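Local coordinates for protein dTDP-4-dehydrorhamnose reductase (Bacillus anthracis, PDB 3SC6) that catalyses the NADPH-dependent reduction of dTDP-4-dehydro-6-deoxy-L-mannose to dTDP-L-rhamnose, the reductase step of dTDP-L-rhamnose biosynthesis, at residues Ala99-Tyr103 against Ile202-Tyr207; Ala125-Ile129 against Ala249-Lys253; Thr209-Asn214 against Phe257-Leu262. All coordinates share one frame; numbering follows the deposited sequence. Where two conformers were deposited one is given.

Contact 1 (Ala99-Tyr103 against Ile202-Tyr207)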
loop_
_atom_site.group_PDB
_atom_site.type_symbol
_atom_site.label_atom_id
_atom_site.label_comp_id
_atom_site.label_asym_id
_atom_site.label_seq_id
_atom_site.Cartn_x
_atom_site.Cartn_y
_atom_site.Cartn_z
ATOM N N ALA A 99 -21.689 -0.223 1.570
ATOM C CA ALA A 99 -20.555 -0.679 2.356
ATOM C C ALA A 99 -19.485 0.400 2.423
ATOM O O ALA A 99 -19.354 1.204 1.504
ATOM C CB ALA A 99 -19.967 -1.935 1.735
ATOM N N LYS A 100 -18.738 0.435 3.523
ATOM C CA LYS A 100 -17.672 1.412 3.672
ATOM C C LYS A 100 -16.570 0.852 2.793
ATOM O O LYS A 100 -16.274 -0.340 2.867
ATOM C CB LYS A 100 -17.202 1.523 5.121
ATOM C CG LYS A 100 -18.282 1.966 6.093
ATOM C CD LYS A 100 -17.748 2.066 7.517
ATOM C CE LYS A 100 -18.826 2.538 8.474
ATOM N NZ LYS A 100 -18.319 2.647 9.866
ATOM N N LEU A 101 -15.971 1.695 1.959
ATOM C CA LEU A 101 -14.905 1.249 1.056
ATOM C C LEU A 101 -13.516 1.779 1.406
ATOM O O LEU A 101 -13.319 2.983 1.567
ATOM C CB LEU A 101 -15.252 1.665 -0.379
ATOM C CG LEU A 101 -14.251 1.308 -1.477
ATOM C CD1 LEU A 101 -13.987 -0.188 -1.494
ATOM C CD2 LEU A 101 -14.759 1.793 -2.837
ATOM N N VAL A 102 -12.551 0.871 1.524
ATOM C CA VAL A 102 -11.181 1.259 1.838
ATOM C C VAL A 102 -10.368 1.045 0.576
ATOM O O VAL A 102 -10.182 -0.089 0.139
ATOM C CB VAL A 102 -10.577 0.450 2.997
ATOM C CG1 VAL A 102 -9.143 0.861 3.221
ATOM C CG2 VAL A 102 -11.383 0.651 4.255
ATOM N N TYR A 103 -9.914 2.143 -0.024
ATOM C CA TYR A 103 -9.126 2.079 -1.239
ATOM C C TYR A 103 -7.673 2.406 -0.927
ATOM O O TYR A 103 -7.344 3.540 -0.573
ATOM C CB TYR A 103 -9.680 3.031 -2.298
ATOM C CG TYR A 103 -8.898 3.008 -3.586
ATOM C CD1 TYR A 103 -9.159 2.053 -4.563
ATOM C CD2 TYR A 103 -7.913 3.949 -3.838
ATOM C CE1 TYR A 103 -8.443 2.022 -5.747
ATOM C CE2 TYR A 103 -7.197 3.933 -5.026
ATOM C CZ TYR A 103 -7.468 2.966 -5.973
ATOM O OH TYR A 103 -6.763 2.948 -7.152
ATOM N N ILE A 202 -11.974 1.505 9.865
ATOM C CA ILE A 202 -13.228 0.813 9.524
ATOM C C ILE A 202 -14.282 0.825 10.647
ATOM O O ILE A 202 -15.470 0.674 10.367
ATOM C CB ILE A 202 -12.992 -0.608 8.931
ATOM C CG1 ILE A 202 -12.485 -1.590 9.980
ATOM C CG2 ILE A 202 -11.996 -0.541 7.774
ATOM C CD1 ILE A 202 -12.226 -2.972 9.417
ATOM N N HIS A 203 -13.864 0.998 11.905
ATOM C CA HIS A 203 -14.825 1.051 13.032
ATOM C C HIS A 203 -15.496 2.417 13.157
ATOM O O HIS A 203 -16.368 2.601 13.997
ATOM C CB HIS A 203 -14.169 0.723 14.380
ATOM C CG HIS A 203 -13.750 -0.704 14.529
ATOM N ND1 HIS A 203 -12.529 -1.178 14.105
ATOM C CD2 HIS A 203 -14.385 -1.755 15.099
ATOM C CE1 HIS A 203 -12.438 -2.466 14.386
ATOM N NE2 HIS A 203 -13.550 -2.840 14.992
ATOM N N THR A 204 -15.088 3.367 12.325
ATOM C CA THR A 204 -15.656 4.707 12.355
ATOM C C THR A 204 -16.170 5.094 10.979
ATOM O O THR A 204 -16.118 4.300 10.040
ATOM C CB THR A 204 -14.600 5.744 12.764
ATOM O OG1 THR A 204 -13.549 5.776 11.787
ATOM C CG2 THR A 204 -14.024 5.410 14.127
ATOM N N SER A 205 -16.676 6.319 10.869
ATOM C CA SER A 205 -17.197 6.830 9.607
ATOM C C SER A 205 -16.515 8.152 9.260
ATOM O O SER A 205 -17.094 9.006 8.593
ATOM C CB SER A 205 -18.712 7.005 9.676
ATOM O OG SER A 205 -19.074 7.899 10.708
ATOM N N LEU A 206 -15.275 8.304 9.722
ATOM C CA LEU A 206 -14.475 9.504 9.478
ATOM C C LEU A 206 -13.924 9.338 8.067
ATOM O O LEU A 206 -12.718 9.218 7.875
ATOM C CB LEU A 206 -13.313 9.544 10.481
ATOM C CG LEU A 206 -13.666 9.479 11.976
ATOM C CD1 LEU A 206 -12.422 9.374 12.830
ATOM C CD2 LEU A 206 -14.520 10.654 12.417
ATOM N N TYR A 207 -14.809 9.361 7.078
ATOM C CA TYR A 207 -14.403 9.172 5.687
ATOM C C TYR A 207 -13.472 10.263 5.180
ATOM O O TYR A 207 -13.443 11.363 5.710
ATOM C CB TYR A 207 -15.625 9.098 4.772
ATOM C CG TYR A 207 -16.699 8.147 5.256
ATOM C CD1 TYR A 207 -16.491 6.780 5.282
ATOM C CD2 TYR A 207 -17.961 8.619 5.575
ATOM C CE1 TYR A 207 -17.481 5.918 5.711
ATOM C CE2 TYR A 207 -18.959 7.764 5.984
ATOM C CZ TYR A 207 -18.716 6.418 6.053
ATOM O OH TYR A 207 -19.716 5.566 6.461
HETATM O O HOH W 1 -18.598 2.295 12.984
#
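Ile-202 meets Val-102 through their CG2 methyl groups, 3.8 Å apart, in a small apolar touch where the two side chains cross at about a right angle. The rest of the contact belongs to Lys-100, whose fully extended chain reaches the loop that follows. His-203 contributes its backbone O, which accepts a hydrogen bond from a water that in turn accepts a weak one from Lys-100 NZ; its imidazole turns elsewhere, to Glu-29. At Thr-204 the ammonium group bonds directly, with Lys-100 NZ 2.8 Å from the carbonyl O of Thr-204. It sits well above the carbonyl plane, 66° out of it, so the lysine approaches the peptide from its face. Both carbonyls, that of His-203 through the water, probably favour its positive charge. Tyr-207, at the end of the loop, turns its ring edge to Lys-100 CG and has its OH 3.7 Å from Lys-100 CE, these side chains again crossing steeply. This loop leads from helix 191-202 to strand 208-211, while Lys-100 begins strand 100-106 of the Rossmann sheet, hydrogen-bonded to strand 59-62 through Ile-60; Ile-202 also packs on Ile-59 of that strand, and the Tyr-207 ring meets Phe-149 of strand 148-157.

Contact 2 (Ala125-Ile129 against Ala249-Lys253)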
loop_
_atom_site.group_PDB
_atom_site.type_symbol
_atom_site.label_atom_id
_atom_site.label_comp_id
_atom_site.label_asym_id
_atom_site.label_seq_id
_atom_site.Cartn_x
_atom_site.Cartn_y
_atom_site.Cartn_z
ATOM N N ALA A 125 -0.203 15.068 -8.567
ATOM C CA ALA A 125 0.464 15.225 -9.850
ATOM C C ALA A 125 1.253 13.937 -10.075
ATOM O O ALA A 125 2.467 13.907 -9.878
ATOM C CB ALA A 125 1.385 16.425 -9.833
ATOM N N PRO A 126 0.550 12.858 -10.466
ATOM C CA PRO A 126 1.143 11.547 -10.716
ATOM C C PRO A 126 2.464 11.637 -11.456
ATOM O O PRO A 126 2.547 12.293 -12.495
ATOM C CB PRO A 126 0.089 10.848 -11.568
ATOM C CG PRO A 126 -1.191 11.444 -11.126
ATOM C CD PRO A 126 -0.891 12.872 -10.776
ATOM N N ILE A 127 3.479 10.962 -10.926
ATOM C CA ILE A 127 4.815 10.966 -11.518
ATOM C C ILE A 127 5.044 9.878 -12.585
ATOM O O ILE A 127 5.923 10.023 -13.436
ATOM C CB ILE A 127 5.881 10.828 -10.401
ATOM C CG1 ILE A 127 7.295 11.046 -10.948
ATOM C CG2 ILE A 127 5.747 9.480 -9.700
ATOM C CD1 ILE A 127 8.369 10.973 -9.881
ATOM N N ASN A 128 4.260 8.801 -12.544
ATOM C CA ASN A 128 4.399 7.704 -13.510
ATOM C C ASN A 128 3.058 7.036 -13.808
ATOM O O ASN A 128 2.061 7.350 -13.171
ATOM C CB ASN A 128 5.417 6.682 -12.992
ATOM C CG ASN A 128 5.007 6.059 -11.667
ATOM O OD1 ASN A 128 3.846 6.114 -11.269
ATOM N ND2 ASN A 128 5.961 5.427 -10.998
ATOM N N ILE A 129 3.032 6.110 -14.765
ATOM C CA ILE A 129 1.779 5.420 -15.128
ATOM C C ILE A 129 1.083 4.776 -13.935
ATOM O O ILE A 129 -0.131 4.883 -13.797
ATOM C CB ILE A 129 1.980 4.393 -16.254
ATOM C CG1 ILE A 129 2.404 5.103 -17.538
ATOM C CG2 ILE A 129 0.685 3.665 -16.544
ATOM C CD1 ILE A 129 1.375 6.096 -18.050
ATOM N N ALA A 249 10.971 3.227 -14.941
ATOM C CA ALA A 249 9.916 4.087 -14.434
ATOM C C ALA A 249 10.617 5.134 -13.585
ATOM O O ALA A 249 11.638 4.847 -12.958
ATOM C CB ALA A 249 8.930 3.295 -13.606
ATOM N N ALA A 250 10.070 6.342 -13.552
ATOM C CA ALA A 250 10.674 7.422 -12.784
ATOM C C ALA A 250 10.189 7.574 -11.342
ATOM O O ALA A 250 9.107 8.103 -11.108
ATOM C CB ALA A 250 10.480 8.741 -13.526
ATOM N N ARG A 251 10.978 7.095 -10.380
ATOM C CA ARG A 251 10.612 7.230 -8.969
ATOM C C ARG A 251 10.925 8.630 -8.473
ATOM O O ARG A 251 11.724 9.345 -9.075
ATOM C CB ARG A 251 11.329 6.229 -8.046
ATOM C CG ARG A 251 10.852 4.793 -8.062
ATOM C CD ARG A 251 10.957 4.079 -9.356
ATOM N NE ARG A 251 10.456 2.721 -9.168
ATOM C CZ ARG A 251 10.420 1.793 -10.110
ATOM N NH1 ARG A 251 10.869 2.063 -11.332
ATOM N NH2 ARG A 251 9.941 0.589 -9.826
ATOM N N PRO A 252 10.282 9.032 -7.370
ATOM C CA PRO A 252 10.527 10.345 -6.818
ATOM C C PRO A 252 11.776 10.312 -5.959
ATOM O O PRO A 252 12.172 9.244 -5.497
ATOM C CB PRO A 252 9.303 10.579 -5.937
ATOM C CG PRO A 252 8.894 9.235 -5.506
ATOM C CD PRO A 252 9.192 8.334 -6.662
ATOM N N LYS A 253 12.398 11.463 -5.751
ATOM C CA LYS A 253 13.598 11.520 -4.931
ATOM C C LYS A 253 13.226 11.700 -3.456
ATOM O O LYS A 253 14.071 11.545 -2.573
ATOM C CB LYS A 253 14.551 12.615 -5.419
ATOM C CG LYS A 253 15.050 12.371 -6.842
ATOM C CD LYS A 253 16.040 13.425 -7.309
ATOM C CE LYS A 253 16.532 13.124 -8.721
ATOM N NZ LYS A 253 17.529 14.120 -9.206
#
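Asn-128 and Ala-250 mark the closest approach of two irregular backbones, their CA atoms 6.3 Å apart, and the segments meet by van der Waals packing alone. Ile-127 carries most of it. With CG1 anti to the backbone N (chi1 -171°) and CD1 extended beyond it, this side chain lies across the peptides linking Ala-250, Arg-251 and Pro-252. Its CD1 methyl rests against the carbonyl O of Ala-250 and is 3.7 Å from the N of Pro-252. The same methyl reaches the proline ring, 4.1 Å from Pro-252 CB; Pro-252 also packs on Tyr-108.

Asn-128 adds a looser touch through its amide nitrogen: ND2 lies 4.1 Å from Ala-250 O, too far for a hydrogen bond, and near Ala-249 CB. The other end of the amide is engaged elsewhere: OD1 accepts a hydrogen bond from the backbone N of Gly-131, making Asn-128 the N-cap of helix 129-144. One side chain therefore both caps that helix and presents its ND2 to the second loop. Arg-251 starts away from the first segment and takes little part in the packing; its guanidinium is turned to Asp-70, a pairing whose details are doubtful because NH1 is less surely placed, and its side chain comes to about 9 Å from the bound NADP.

Two loops are joined in this way, one running from strand 100-106 into helix 129-144 and the other from helix 242-245 to helix 260-264. Short helix 69-72 packs against both, since Val-69 touches Asn-128 as well as Ala-249 and Arg-251, while the backbone of Lys-253 bonds to Ile-185 of strand 185-190.

Contact 3 (Thr209-Asn214 against Phe257-Leu262)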
loop_
_atom_site.group_PDB
_atom_site.type_symbol
_atom_site.label_atom_id
_atom_site.label_comp_id
_atom_site.label_asym_id
_atom_site.label_seq_id
_atom_site.Cartn_x
_atom_site.Cartn_y
_atom_site.Cartn_z
ATOM N N THR A 209 -9.509 11.054 2.789
ATOM C CA THR A 209 -8.228 10.588 2.287
ATOM C C THR A 209 -7.224 10.638 3.435
ATOM O O THR A 209 -7.127 11.646 4.119
ATOM C CB THR A 209 -7.729 11.481 1.129
ATOM O OG1 THR A 209 -8.709 11.517 0.083
ATOM C CG2 THR A 209 -6.424 10.965 0.581
ATOM N N TYR A 210 -6.479 9.551 3.629
ATOM C CA TYR A 210 -5.482 9.452 4.700
ATOM C C TYR A 210 -4.128 8.902 4.287
ATOM O O TYR A 210 -4.052 7.925 3.537
ATOM C CB TYR A 210 -5.983 8.489 5.770
ATOM C CG TYR A 210 -7.192 8.919 6.550
ATOM C CD1 TYR A 210 -7.048 9.497 7.804
ATOM C CD2 TYR A 210 -8.472 8.738 6.051
ATOM C CE1 TYR A 210 -8.137 9.875 8.543
ATOM C CE2 TYR A 210 -9.581 9.124 6.781
ATOM C CZ TYR A 210 -9.402 9.696 8.032
ATOM O OH TYR A 210 -10.485 10.089 8.779
ATOM N N HIS A 211 -3.055 9.520 4.784
ATOM C CA HIS A 211 -1.723 9.035 4.473
ATOM C C HIS A 211 -1.278 8.181 5.649
ATOM O O HIS A 211 -1.107 8.688 6.756
ATOM C CB HIS A 211 -0.684 10.131 4.229
ATOM C CG HIS A 211 -0.972 11.003 3.052
ATOM N ND1 HIS A 211 -0.441 12.262 2.908
ATOM C CD2 HIS A 211 -1.812 10.828 2.005
ATOM C CE1 HIS A 211 -0.881 12.792 1.780
ATOM N NE2 HIS A 211 -1.725 11.950 1.223
ATOM N N VAL A 212 -1.101 6.885 5.409
ATOM C CA VAL A 212 -0.676 5.965 6.456
ATOM C C VAL A 212 0.652 5.326 6.083
ATOM O O VAL A 212 0.744 4.571 5.109
ATOM C CB VAL A 212 -1.712 4.860 6.686
ATOM C CG1 VAL A 212 -1.235 3.911 7.779
ATOM C CG2 VAL A 212 -3.056 5.473 7.055
ATOM N N SER A 213 1.678 5.640 6.866
ATOM C CA SER A 213 3.018 5.123 6.656
ATOM C C SER A 213 3.749 5.241 7.961
ATOM O O SER A 213 3.295 5.943 8.859
ATOM C CB SER A 213 3.767 5.968 5.627
ATOM O OG SER A 213 3.097 5.985 4.383
ATOM N N ASN A 214 4.879 4.558 8.083
ATOM C CA ASN A 214 5.649 4.643 9.305
ATOM C C ASN A 214 6.341 5.998 9.329
ATOM O O ASN A 214 6.645 6.571 8.280
ATOM C CB ASN A 214 6.649 3.495 9.422
ATOM C CG ASN A 214 5.976 2.137 9.545
ATOM O OD1 ASN A 214 6.622 1.102 9.424
ATOM N ND2 ASN A 214 4.673 2.140 9.774
ATOM N N PHE A 257 5.092 11.388 3.288
ATOM C CA PHE A 257 3.794 11.999 3.518
ATOM C C PHE A 257 3.781 12.768 4.822
ATOM O O PHE A 257 4.604 12.531 5.711
ATOM C CB PHE A 257 2.676 10.965 3.705
ATOM C CG PHE A 257 2.416 10.077 2.536
ATOM C CD1 PHE A 257 1.941 10.599 1.350
ATOM C CD2 PHE A 257 2.477 8.705 2.678
ATOM C CE1 PHE A 257 1.646 9.773 0.288
ATOM C CE2 PHE A 257 2.173 7.874 1.626
ATOM C CZ PHE A 257 1.752 8.410 0.428
ATOM N N GLN A 258 2.829 13.694 4.923
ATOM C CA GLN A 258 2.642 14.482 6.123
ATOM C C GLN A 258 1.408 13.775 6.656
ATOM O O GLN A 258 0.470 13.520 5.903
ATOM C CB GLN A 258 2.375 15.962 5.851
ATOM C CG GLN A 258 3.497 16.669 5.117
ATOM C CD GLN A 258 3.254 18.161 4.944
ATOM O OE1 GLN A 258 3.980 18.830 4.218
ATOM N NE2 GLN A 258 2.228 18.684 5.604
ATOM N N HIS A 259 1.412 13.423 7.934
ATOM C CA HIS A 259 0.278 12.718 8.519
ATOM C C HIS A 259 -0.730 13.644 9.206
ATOM O O HIS A 259 -0.885 13.614 10.430
ATOM C CB HIS A 259 0.810 11.654 9.484
ATOM C CG HIS A 259 1.784 10.711 8.844
ATOM N ND1 HIS A 259 1.391 9.579 8.161
ATOM C CD2 HIS A 259 3.135 10.742 8.770
ATOM C CE1 HIS A 259 2.459 8.953 7.698
ATOM N NE2 HIS A 259 3.529 9.637 8.055
ATOM N N ASN A 260 -1.429 14.448 8.404
ATOM C CA ASN A 260 -2.422 15.382 8.927
ATOM C C ASN A 260 -3.736 14.718 9.334
ATOM O O ASN A 260 -4.096 14.736 10.507
ATOM C CB ASN A 260 -2.706 16.498 7.918
ATOM C CG ASN A 260 -1.482 17.338 7.612
ATOM O OD1 ASN A 260 -0.400 17.109 8.153
ATOM N ND2 ASN A 260 -1.651 18.326 6.742
ATOM N N MET A 261 -4.451 14.141 8.372
ATOM C CA MET A 261 -5.734 13.481 8.661
ATOM C C MET A 261 -5.719 12.596 9.904
ATOM O O MET A 261 -6.657 12.659 10.695
ATOM C CB MET A 261 -6.263 12.730 7.434
ATOM C CG MET A 261 -6.683 13.644 6.274
ATOM S SD MET A 261 -8.133 14.685 6.613
ATOM C CE MET A 261 -9.387 13.428 6.861
ATOM N N LEU A 262 -4.692 11.764 10.080
ATOM C CA LEU A 262 -4.626 10.905 11.273
ATOM C C LEU A 262 -4.570 11.765 12.526
ATOM O O LEU A 262 -5.298 11.535 13.484
ATOM C CB LEU A 262 -3.406 9.983 11.248
ATOM C CG LEU A 262 -3.322 8.896 10.183
ATOM C CD1 LEU A 262 -1.978 8.189 10.268
ATOM C CD2 LEU A 262 -4.473 7.907 10.346
HETATM O O HOH W 2 -2.619 11.005 7.602
#
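His-211 and Phe-257 form an offset stack at the centre of this buried contact, ring centroids 4.2 Å apart and planes inclined by 30°, with Phe-257 CD1 over the imidazole face near its rim. The side chain of Phe-257 comes to about 7 Å from the bound NADP. Two histidine hydrogen bonds flank the stack. His-259 ND1 donates to the carbonyl O of His-211 over 3.0 Å, arriving 48° above the carbonyl plane, while His-211 ND1 gives a weak, longer bond to Gln-258 O. The His-211 carbonyl O takes a second bond from a water at 2.9 Å, which also accepts a weak bond from Leu-262 N, so this buried oxygen is gripped twice.

Beside them, Met-261 folds back over Tyr-210, its chain bent at chi2 and chi3 to lay CE over the phenol face, 4.3 Å from the centroid. This is a Met-aromatic contact in which the methyl is nearer than the sulfur. Leu-262 CD2 approaches the same ring, 4.0 Å from Tyr-210 CD1. At the other end Ser-213 OG lies in the plane of the Phe-257 ring, at its edge.

Second-shell groups hold these side chains in place. Arg-152 NH1 is hydrogen-bonded to His-211 NE2, and Tyr-210 OH to the backbone O of Leu-206. Glu-120 makes weak bonds to the backbone N atoms of both His-211 and Met-261, bridging the segments from outside.

His-259 occupies the N-cap position of helix 260-264, so the contact ties the start of that helix to strand 208-211 and the residues that follow it. The strand pairs in parallel with strand 148-157, and Val-212 packs on Leu-194 and Met-197 of helix 191-202.

All three contacts belong to one RmlD-type reductase chain. Contacts 1 and 3 both reach the main Rossmann sheet, with centres 15 Å apart; they follow in series, residues 202-207 leading directly into strand 208-211. Contact 2 crosses both along the chain: its first segment lies between those of contact 1, and 249-253 precedes 257-262 of contact 3 by a few residues. Its centre is 19 Å from contact 3 and 28 Å from contact 1. Contacts 1 and 2 join later parts of the chain to the earlier part, whereas contact 3 joins two later segments to each other. Side chains of contacts 1, 2 and 3 come to about 10, 9 and 7 Å from the bound NADP.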